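Side-chain contact in vinylacetyl-CoA Delta-isomerase (Nitrosopumilus maritimus SCM1, PDB 6VJR), which probably isomerises vinylacetyl-CoA and, as a 4-hydroxybutyryl-CoA dehydratase, carries FAD and a [4Fe-4S] cluster: residues Val319-Ile322 with Lys323-Ile327. Numbering follows the deposited sequence.
With FAD (flavin-adenine dinucleotide), chain V.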
ATOM      1  N   VAL A 319      -3.470  21.642  10.998  1.00 17.84           N
ATOM      2  CA  VAL A 319      -2.314  20.869  11.397  1.00 17.11           C
ATOM      3  C   VAL A 319      -1.836  20.020  10.217  1.00 16.16           C
ATOM      4  O   VAL A 319      -2.634  19.515   9.418  1.00 16.04           O
ATOM      5  CB  VAL A 319      -2.561  20.027  12.649  1.00 17.68           C
ATOM      6  CG1 VAL A 319      -2.876  20.919  13.857  1.00 19.76           C
ATOM      7  CG2 VAL A 319      -3.585  18.928  12.419  1.00 19.11           C
ATOM      8  N   SER A 320      -0.510  19.916  10.091  0.61 16.72           N
ATOM      9  CA  SER A 320       0.091  19.291   8.916  0.61 15.89           C
ATOM     10  C   SER A 320      -0.490  17.913   8.604  0.61 13.98           C
ATOM     11  O   SER A 320      -0.858  17.662   7.455  0.61 14.41           O
ATOM     12  CB  SER A 320       1.587  19.233   9.021  0.61 18.86           C
ATOM     13  OG  SER A 320       2.025  20.571   9.170  0.61 22.80           O
ATOM     14  N   HIS A 321      -0.492  16.993   9.589  1.00 12.64           N
ATOM     15  CA  HIS A 321      -0.879  15.621   9.312  1.00 12.13           C
ATOM     16  C   HIS A 321      -2.316  15.546   8.792  1.00 12.91           C
ATOM     17  O   HIS A 321      -2.610  14.702   7.974  1.00 12.75           O
ATOM     18  CB  HIS A 321      -0.592  14.692  10.469  1.00 12.22           C
ATOM     19  CG  HIS A 321      -1.569  14.728  11.576  1.00 12.93           C
ATOM     20  ND1 HIS A 321      -2.632  13.844  11.728  1.00 13.59           N
ATOM     21  CD2 HIS A 321      -1.643  15.608  12.573  1.00 14.02           C
ATOM     22  CE1 HIS A 321      -3.294  14.179  12.801  1.00 13.49           C
ATOM     23  NE2 HIS A 321      -2.688  15.252  13.361  1.00 14.07           N
ATOM     24  N   ILE A 322      -3.215  16.383   9.315  1.00 12.21           N
ATOM     25  CA  ILE A 322      -4.601  16.348   8.865  1.00 13.41           C
ATOM     26  C   ILE A 322      -4.669  16.890   7.452  1.00 13.29           C
ATOM     27  O   ILE A 322      -5.330  16.289   6.585  1.00 13.09           O
ATOM     28  CB  ILE A 322      -5.529  17.077   9.855  1.00 14.49           C
ATOM     29  CG1 ILE A 322      -5.598  16.268  11.163  1.00 15.24           C
ATOM     30  CG2 ILE A 322      -6.898  17.347   9.215  1.00 15.15           C
ATOM     31  CD1 ILE A 322      -6.542  16.782  12.225  1.00 17.62           C
ATOM     32  N   LYS A 323      -3.986  18.002   7.178  1.00 13.93           N
ATOM     33  CA  LYS A 323      -4.009  18.511   5.809  1.00 14.72           C
ATOM     34  C   LYS A 323      -3.485  17.450   4.834  1.00 12.69           C
ATOM     35  O   LYS A 323      -4.030  17.260   3.741  1.00 13.37           O
ATOM     36  CB  LYS A 323      -3.112  19.743   5.721  1.00 17.49           C
ATOM     37  CG  LYS A 323      -3.638  20.991   6.398  1.00 21.49           C
ATOM     38  CD  LYS A 323      -2.833  22.266   6.165  1.00 26.02           C
ATOM     39  CE  LYS A 323      -1.415  22.233   6.574  1.00 32.35           C
ATOM     40  NZ  LYS A 323      -0.844  23.582   6.470  1.00 39.39           N
ATOM     41  N   ASP A 324      -2.434  16.720   5.242  1.00 12.54           N
ATOM     42  CA  ASP A 324      -1.849  15.730   4.370  1.00 13.01           C
ATOM     43  C   ASP A 324      -2.803  14.566   4.114  1.00 11.86           C
ATOM     44  O   ASP A 324      -2.835  14.061   2.994  1.00 12.13           O
ATOM     45  CB  ASP A 324      -0.528  15.266   4.900  1.00 14.41           C
ATOM     46  CG  ASP A 324       0.322  14.683   3.781  1.00 19.55           C
ATOM     47  OD1 ASP A 324       0.541  15.406   2.759  1.00 23.16           O
ATOM     48  OD2 ASP A 324       0.754  13.533   3.948  1.00 28.44           O
ATOM     49  N   LYS A 325      -3.581  14.169   5.130  1.00 11.50           N
ATOM     50  CA  LYS A 325      -4.569  13.121   4.968  1.00 11.10           C
ATOM     51  C   LYS A 325      -5.708  13.539   4.051  1.00 10.87           C
ATOM     52  O   LYS A 325      -6.172  12.724   3.232  1.00 12.57           O
ATOM     53  CB  LYS A 325      -5.015  12.636   6.347  1.00 11.86           C
ATOM     54  CG  LYS A 325      -3.924  11.879   7.116  1.00 12.80           C
ATOM     55  CD  LYS A 325      -4.231  11.766   8.594  1.00 14.42           C
ATOM     56  CE  LYS A 325      -3.007  11.166   9.255  1.00 15.67           C
ATOM     57  NZ  LYS A 325      -3.010  11.104  10.695  1.00 16.69           N
ATOM     58  N   ILE A 326      -6.138  14.800   4.149  0.51 11.65           N
ATOM     59  CA  ILE A 326      -7.191  15.268   3.258  0.51 12.10           C
ATOM     60  C   ILE A 326      -6.675  15.332   1.814  0.51 11.82           C
ATOM     61  O   ILE A 326      -7.411  15.055   0.857  0.51 12.10           O
ATOM     62  CB  ILE A 326      -7.752  16.597   3.784  0.51 12.94           C
ATOM     63  CG1 ILE A 326      -8.430  16.391   5.119  0.51 14.63           C
ATOM     64  CG2 ILE A 326      -8.696  17.254   2.786  0.51 13.11           C
ATOM     65  CD1 ILE A 326      -8.807  17.674   5.814  0.51 16.02           C
ATOM     66  N   ILE A 327      -5.426  15.737   1.636  1.00 11.21           N
ATOM     67  CA  ILE A 327      -4.808  15.648   0.309  1.00 10.95           C
ATOM     68  C   ILE A 327      -4.806  14.209  -0.203  1.00 10.43           C
ATOM     69  O   ILE A 327      -5.126  13.932  -1.362  1.00 11.45           O
ATOM     70  CB  ILE A 327      -3.425  16.296   0.282  1.00 11.95           C
ATOM     71  CG1 ILE A 327      -3.464  17.802   0.548  1.00 12.93           C
ATOM     72  CG2 ILE A 327      -2.704  15.957  -1.007  1.00 13.35           C
ATOM     73  CD1 ILE A 327      -2.125  18.419   0.934  1.00 14.97           C
TER
HETATM   74  PA  FAD V 603      -8.929  13.527  18.745  1.00 13.73           P
HETATM   75  O1A FAD V 603      -7.828  13.833  19.684  1.00 14.59           O
HETATM   76  O2A FAD V 603     -10.010  14.531  18.544  1.00 14.44           O
HETATM   77  O5B FAD V 603      -8.228  13.113  17.386  1.00 13.10           O
HETATM   78  C5B FAD V 603      -8.865  13.408  16.117  1.00 12.57           C
HETATM   79  C4B FAD V 603      -7.806  13.732  15.092  1.00 12.81           C
HETATM   80  O4B FAD V 603      -7.224  15.007  15.446  1.00 13.42           O
HETATM   81  C3B FAD V 603      -6.620  12.736  15.011  1.00 12.63           C
HETATM   82  O3B FAD V 603      -6.139  12.644  13.668  1.00 12.85           O
HETATM   83  C2B FAD V 603      -5.550  13.385  15.930  1.00 13.51           C
HETATM   84  O2B FAD V 603      -4.203  13.047  15.658  1.00 13.59           O
HETATM   85  C1B FAD V 603      -5.815  14.861  15.656  1.00 14.14           C
HETATM   86  N9A FAD V 603      -5.384  15.764  16.711  1.00 14.11           N
HETATM   87  C8A FAD V 603      -5.940  15.931  17.952  1.00 14.92           C
HETATM   88  N7A FAD V 603      -5.328  16.837  18.683  1.00 15.74           N
HETATM   89  C5A FAD V 603      -4.304  17.296  17.884  1.00 14.39           C
HETATM   90  C6A FAD V 603      -3.321  18.284  18.090  1.00 16.27           C
HETATM   91  N6A FAD V 603      -3.236  19.000  19.205  1.00 19.68           N
HETATM   92  N1A FAD V 603      -2.418  18.495  17.099  1.00 17.12           N
HETATM   93  C2A FAD V 603      -2.554  17.765  15.982  1.00 17.01           C
HETATM   94  N3A FAD V 603      -3.433  16.812  15.679  1.00 15.96           N
HETATM   95  C4A FAD V 603      -4.325  16.645  16.659  1.00 14.96           C
HETATM   96  N1  FAD V 603      -9.553   6.103  26.514  1.00 15.02           N
HETATM   97  C2  FAD V 603      -9.491   5.787  27.845  1.00 14.20           C
HETATM   98  O2  FAD V 603      -8.987   6.528  28.687  1.00 16.57           O
HETATM   99  N3  FAD V 603     -10.024   4.595  28.285  1.00 15.69           N
HETATM  100  C4  FAD V 603     -10.596   3.604  27.536  1.00 14.90           C
HETATM  101  O4  FAD V 603     -11.109   2.608  28.059  1.00 15.79           O
HETATM  102  C4X FAD V 603     -10.741   3.971  26.165  1.00 14.69           C
HETATM  103  N5  FAD V 603     -11.355   3.101  25.346  1.00 16.08           N
HETATM  104  C5X FAD V 603     -11.663   3.527  24.070  1.00 14.50           C
HETATM  105  C6  FAD V 603     -12.478   2.752  23.238  1.00 14.56           C
HETATM  106  C7  FAD V 603     -12.860   3.191  21.969  1.00 13.79           C
HETATM  107  C7M FAD V 603     -13.822   2.386  21.133  1.00 15.31           C
HETATM  108  C8  FAD V 603     -12.225   4.303  21.411  1.00 13.95           C
HETATM  109  C8M FAD V 603     -12.585   4.807  20.043  1.00 14.26           C
HETATM  110  C9  FAD V 603     -11.423   5.085  22.218  1.00 14.02           C
HETATM  111  C9A FAD V 603     -11.118   4.710  23.546  1.00 13.99           C
HETATM  112  N10 FAD V 603     -10.334   5.505  24.387  1.00 15.13           N
HETATM  113  C10 FAD V 603     -10.197   5.231  25.737  1.00 14.30           C
HETATM  114  C1' FAD V 603      -9.998   6.861  23.924  1.00 15.45           C
HETATM  115  C2' FAD V 603      -8.838   7.007  22.958  1.00 13.18           C
HETATM  116  O2' FAD V 603      -7.640   6.989  23.726  1.00 15.44           O
HETATM  117  C3' FAD V 603      -8.988   8.316  22.205  1.00 13.64           C
HETATM  118  O3' FAD V 603     -10.040   8.099  21.279  1.00 13.54           O
HETATM  119  C4' FAD V 603      -7.695   8.797  21.533  1.00 12.97           C
HETATM  120  O4' FAD V 603      -6.715   9.251  22.460  1.00 16.12           O
HETATM  121  C5' FAD V 603      -7.958   9.876  20.508  1.00 12.87           C
HETATM  122  O5' FAD V 603      -8.546  11.010  21.210  1.00 13.50           O
HETATM  123  P   FAD V 603      -9.908  11.627  20.650  1.00 13.89           P
HETATM  124  O1P FAD V 603     -10.917  10.588  20.520  1.00 13.27           O
HETATM  125  O2P FAD V 603     -10.198  12.803  21.499  1.00 14.13           O
HETATM  126  O3P FAD V 603      -9.610  12.129  19.187  1.00 14.51           O
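The extended chain of Lys325 passes the ND1 edge of the His321 ring, and its NZ donates a hydrogen bond to ND1 at 3.0 Å, approaching 17° out of the ring plane. This i to i+4 pair lies at the N-terminal end of helix 320-345, with Val319 as N-cap residue, where the helix meets the adenosine half of FAD. With ND1 accepting, NE2 carries the proton and donates to FAD N3A, 2.9 Å away at a nearly straight 171°. CG of His321 sits between its backbone N and carbonyl carbon (chi1 79°), a torsion that lets the ring reach from lysine to adenine. A leucine in its place would probably leave adenine N3A without this donor and the lysine ammonium with fewer partners. That ammonium also forms a salt bridge to Asp382, itself hydrogen-bonded to FAD. Ile322 CG1 lies 3.5 Å above one face of the imidazole, offset toward its rim, while Ile322 CD1 comes 3.7 Å from the ribose oxygen O4B of FAD. One turn on, Ile322 CG2 meets Ile326 CD1 at 3.9 Å, beside helix 295-314. At the N-cap, Val319 O accepts from Lys323 N, and the CG1 methyl of Val319 rests 3.8 Å from C2A of the FAD adenine.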